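Local coordinates for factor H binding protein (Treponema denticola, PDB 3R15) that probably binds the complement regulator factor H, as a lipoprotein likely displayed on the spirochaete surface, at residues 24-28 / 84-89. Numbering follows the deposited sequence.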
ATOM      1  N   ALA A  24       7.600  -9.386   1.942  1.00 18.37           N
ATOM      2  CA  ALA A  24       6.884  -9.676   3.178  1.00 17.80           C
ATOM      3  C   ALA A  24       6.276  -8.403   3.744  1.00 17.59           C
ATOM      4  O   ALA A  24       5.130  -8.391   4.205  1.00 19.17           O
ATOM      5  CB  ALA A  24       7.815 -10.328   4.200  1.00 20.18           C
ATOM      6  N   HIS A  25       7.053  -7.330   3.705  1.00 18.27           N
ATOM      7  CA  HIS A  25       6.591  -6.045   4.209  1.00 17.31           C
ATOM      8  C   HIS A  25       5.439  -5.524   3.365  1.00 17.51           C
ATOM      9  O   HIS A  25       4.441  -5.048   3.905  1.00 16.16           O
ATOM     10  CB  HIS A  25       7.732  -5.036   4.227  1.00 17.88           C
ATOM     11  CG  HIS A  25       7.359  -3.712   4.817  1.00 18.58           C
ATOM     12  ND1 HIS A  25       7.044  -2.616   4.044  1.00 20.34           N
ATOM     13  CD2 HIS A  25       7.270  -3.303   6.104  1.00 17.60           C
ATOM     14  CE1 HIS A  25       6.766  -1.590   4.830  1.00 19.01           C
ATOM     15  NE2 HIS A  25       6.904  -1.978   6.084  1.00 20.12           N
ATOM     16  N   TYR A  26       5.583  -5.642   2.047  1.00 17.48           N
ATOM     17  CA  TYR A  26       4.582  -5.165   1.105  1.00 18.01           C
ATOM     18  C   TYR A  26       3.287  -5.954   1.249  1.00 18.06           C
ATOM     19  O   TYR A  26       2.201  -5.379   1.316  1.00 16.21           O
ATOM     20  CB  TYR A  26       5.110  -5.246  -0.327  1.00 16.99           C
ATOM     21  CG  TYR A  26       4.068  -4.958  -1.377  1.00 18.48           C
ATOM     22  CD1 TYR A  26       3.628  -3.662  -1.607  1.00 17.22           C
ATOM     23  CD2 TYR A  26       3.514  -5.986  -2.134  1.00 18.72           C
ATOM     24  CE1 TYR A  26       2.663  -3.397  -2.565  1.00 17.95           C
ATOM     25  CE2 TYR A  26       2.557  -5.735  -3.096  1.00 20.10           C
ATOM     26  CZ  TYR A  26       2.131  -4.441  -3.308  1.00 19.28           C
ATOM     27  OH  TYR A  26       1.179  -4.192  -4.260  1.00 18.93           O
ATOM     28  N   GLU A  27       3.398  -7.276   1.326  1.00 18.16           N
ATOM     29  CA  GLU A  27       2.196  -8.090   1.483  1.00 19.95           C
ATOM     30  C   GLU A  27       1.506  -7.875   2.831  1.00 18.80           C
ATOM     31  O   GLU A  27       0.275  -7.893   2.915  1.00 21.47           O
ATOM     32  CB  GLU A  27       2.528  -9.560   1.250  1.00 20.17           C
ATOM     33  CG  GLU A  27       2.604  -9.881  -0.205  1.00 24.42           C
ATOM     34  CD  GLU A  27       1.270  -9.611  -0.899  1.00 33.29           C
ATOM     35  OE1 GLU A  27       0.214  -9.986  -0.332  1.00 35.98           O
ATOM     36  OE2 GLU A  27       1.270  -9.013  -1.996  1.00 31.96           O
ATOM     37  N   LYS A  28       2.294  -7.653   3.880  1.00 20.33           N
ATOM     38  CA  LYS A  28       1.740  -7.335   5.189  1.00 22.54           C
ATOM     39  C   LYS A  28       0.928  -6.041   5.091  1.00 20.13           C
ATOM     40  O   LYS A  28      -0.146  -5.924   5.675  1.00 20.57           O
ATOM     41  CB  LYS A  28       2.853  -7.202   6.225  1.00 21.74           C
ATOM     42  CG  LYS A  28       2.397  -6.719   7.590  1.00 26.06           C
ATOM     43  N   ARG A  84      -3.309  -4.324  -5.148  1.00 18.42           N
ATOM     44  CA  ARG A  84      -1.987  -4.566  -5.751  1.00 20.34           C
ATOM     45  C   ARG A  84      -1.792  -3.905  -7.112  1.00 23.05           C
ATOM     46  O   ARG A  84      -0.661  -3.610  -7.513  1.00 25.88           O
ATOM     47  CB  ARG A  84      -1.706  -6.063  -5.877  1.00 19.07           C
ATOM     48  CG  ARG A  84      -1.607  -6.769  -4.567  1.00 22.84           C
ATOM     49  CD  ARG A  84      -1.034  -8.170  -4.735  1.00 28.50           C
ATOM     50  NE  ARG A  84      -1.168  -8.916  -3.489  1.00 30.60           N
ATOM     51  CZ  ARG A  84      -2.203  -9.700  -3.199  1.00 34.13           C
ATOM     52  NH1 ARG A  84      -3.182  -9.864  -4.082  1.00 31.83           N
ATOM     53  NH2 ARG A  84      -2.251 -10.332  -2.031  1.00 36.48           N
ATOM     54  N   LYS A  85      -2.891  -3.683  -7.824  1.00 21.10           N
ATOM     55  CA  LYS A  85      -2.846  -3.021  -9.120  1.00 22.88           C
ATOM     56  C   LYS A  85      -2.721  -1.515  -8.989  1.00 23.85           C
ATOM     57  O   LYS A  85      -2.316  -0.835  -9.936  1.00 23.89           O
ATOM     58  CB  LYS A  85      -4.089  -3.361  -9.947  1.00 21.11           C
ATOM     59  CG  LYS A  85      -4.105  -4.792 -10.475  1.00 29.98           C
ATOM     60  N   ARG A  86      -3.076  -0.994  -7.819  1.00 18.91           N
ATOM     61  CA  ARG A  86      -2.998   0.446  -7.578  1.00 17.86           C
ATOM     62  C   ARG A  86      -1.745   0.851  -6.814  1.00 17.09           C
ATOM     63  O   ARG A  86      -1.125   1.870  -7.113  1.00 16.91           O
ATOM     64  CB  ARG A  86      -4.237   0.946  -6.824  1.00 17.42           C
ATOM     65  CG  ARG A  86      -4.109   2.397  -6.383  1.00 15.52           C
ATOM     66  CD  ARG A  86      -5.378   2.949  -5.727  1.00 20.30           C
ATOM     67  NE  ARG A  86      -5.096   4.248  -5.125  1.00 17.04           N
ATOM     68  CZ  ARG A  86      -5.978   4.976  -4.457  1.00 18.73           C
ATOM     69  NH1 ARG A  86      -7.227   4.539  -4.306  1.00 18.32           N
ATOM     70  NH2 ARG A  86      -5.601   6.134  -3.937  1.00 18.24           N
ATOM     71  N   PHE A  87      -1.375   0.047  -5.825  1.00 15.88           N
ATOM     72  CA  PHE A  87      -0.238   0.388  -4.977  1.00 16.68           C
ATOM     73  C   PHE A  87       0.918  -0.528  -5.331  1.00 16.58           C
ATOM     74  O   PHE A  87       0.985  -1.674  -4.874  1.00 20.35           O
ATOM     75  CB  PHE A  87      -0.624   0.282  -3.505  1.00 18.24           C
ATOM     76  CG  PHE A  87      -1.709   1.243  -3.099  1.00 18.35           C
ATOM     77  CD1 PHE A  87      -1.417   2.584  -2.891  1.00 17.53           C
ATOM     78  CD2 PHE A  87      -3.022   0.811  -2.947  1.00 17.13           C
ATOM     79  CE1 PHE A  87      -2.405   3.484  -2.522  1.00 17.79           C
ATOM     80  CE2 PHE A  87      -4.025   1.695  -2.581  1.00 18.28           C
ATOM     81  CZ  PHE A  87      -3.714   3.042  -2.357  1.00 17.80           C
ATOM     82  N   ILE A  88       1.818  -0.003  -6.151  1.00 20.77           N
ATOM     83  CA  ILE A  88       2.846  -0.794  -6.804  1.00 21.08           C
ATOM     84  C   ILE A  88       4.185  -0.641  -6.097  1.00 20.81           C
ATOM     85  O   ILE A  88       4.643   0.475  -5.851  1.00 22.16           O
ATOM     86  CB  ILE A  88       3.011  -0.352  -8.274  1.00 22.43           C
ATOM     87  CG1 ILE A  88       1.661  -0.370  -8.991  1.00 27.12           C
ATOM     88  CG2 ILE A  88       4.024  -1.245  -8.994  1.00 24.19           C
ATOM     89  CD1 ILE A  88       1.117  -1.752  -9.228  1.00 30.76           C
ATOM     90  N   PRO A  89       4.823  -1.767  -5.769  1.00 16.36           N
ATOM     91  CA  PRO A  89       6.139  -1.657  -5.134  1.00 18.19           C
ATOM     92  C   PRO A  89       7.247  -1.474  -6.167  1.00 21.80           C
ATOM     93  O   PRO A  89       7.201  -2.051  -7.262  1.00 24.42           O
ATOM     94  CB  PRO A  89       6.272  -2.984  -4.385  1.00 22.81           C
ATOM     95  CG  PRO A  89       5.452  -3.960  -5.212  1.00 23.33           C
ATOM     96  CD  PRO A  89       4.320  -3.151  -5.812  1.00 21.48           C
TER
HETATM   97  O   HOH W   1       1.773  -5.106  -7.175  1.00 31.77           O
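A tertiary anchor of mixed polar and apolar character ties helix 20-36 to the segment joining helix 80-86 to strand 87-91. Buried Tyr-26 reaches across from the helix, and its OH donates a hydrogen bond to Phe-87 O at 2.6 Å, gripping the backbone at the first residue of strand 87-91. A water joins the two segments, donating to Tyr-26 OH (3.1 Å) and to Arg-84 O (2.9 Å). Pro-89 lies over one face of the Tyr-26 ring in a CH-pi contact, its CG 3.8 Å from the ring centroid and 8° off the ring normal. One residue on, Glu-27 forms a bidentate salt bridge with Arg-84: Arg-84 NE to Glu-27 OE2 2.9 Å and Arg-84 NH2 to Glu-27 OE1 3.0 Å, with N-H...O angles of 160° and 169°. Tyr-26 also packs on Tyr-63 and Ile-65 of the partner strand 63-67. Together these contacts pack a helix against a two-stranded antiparallel sheet, its strands separated in sequence by helix 80-86, part of the small alpha/beta fold of FhbB.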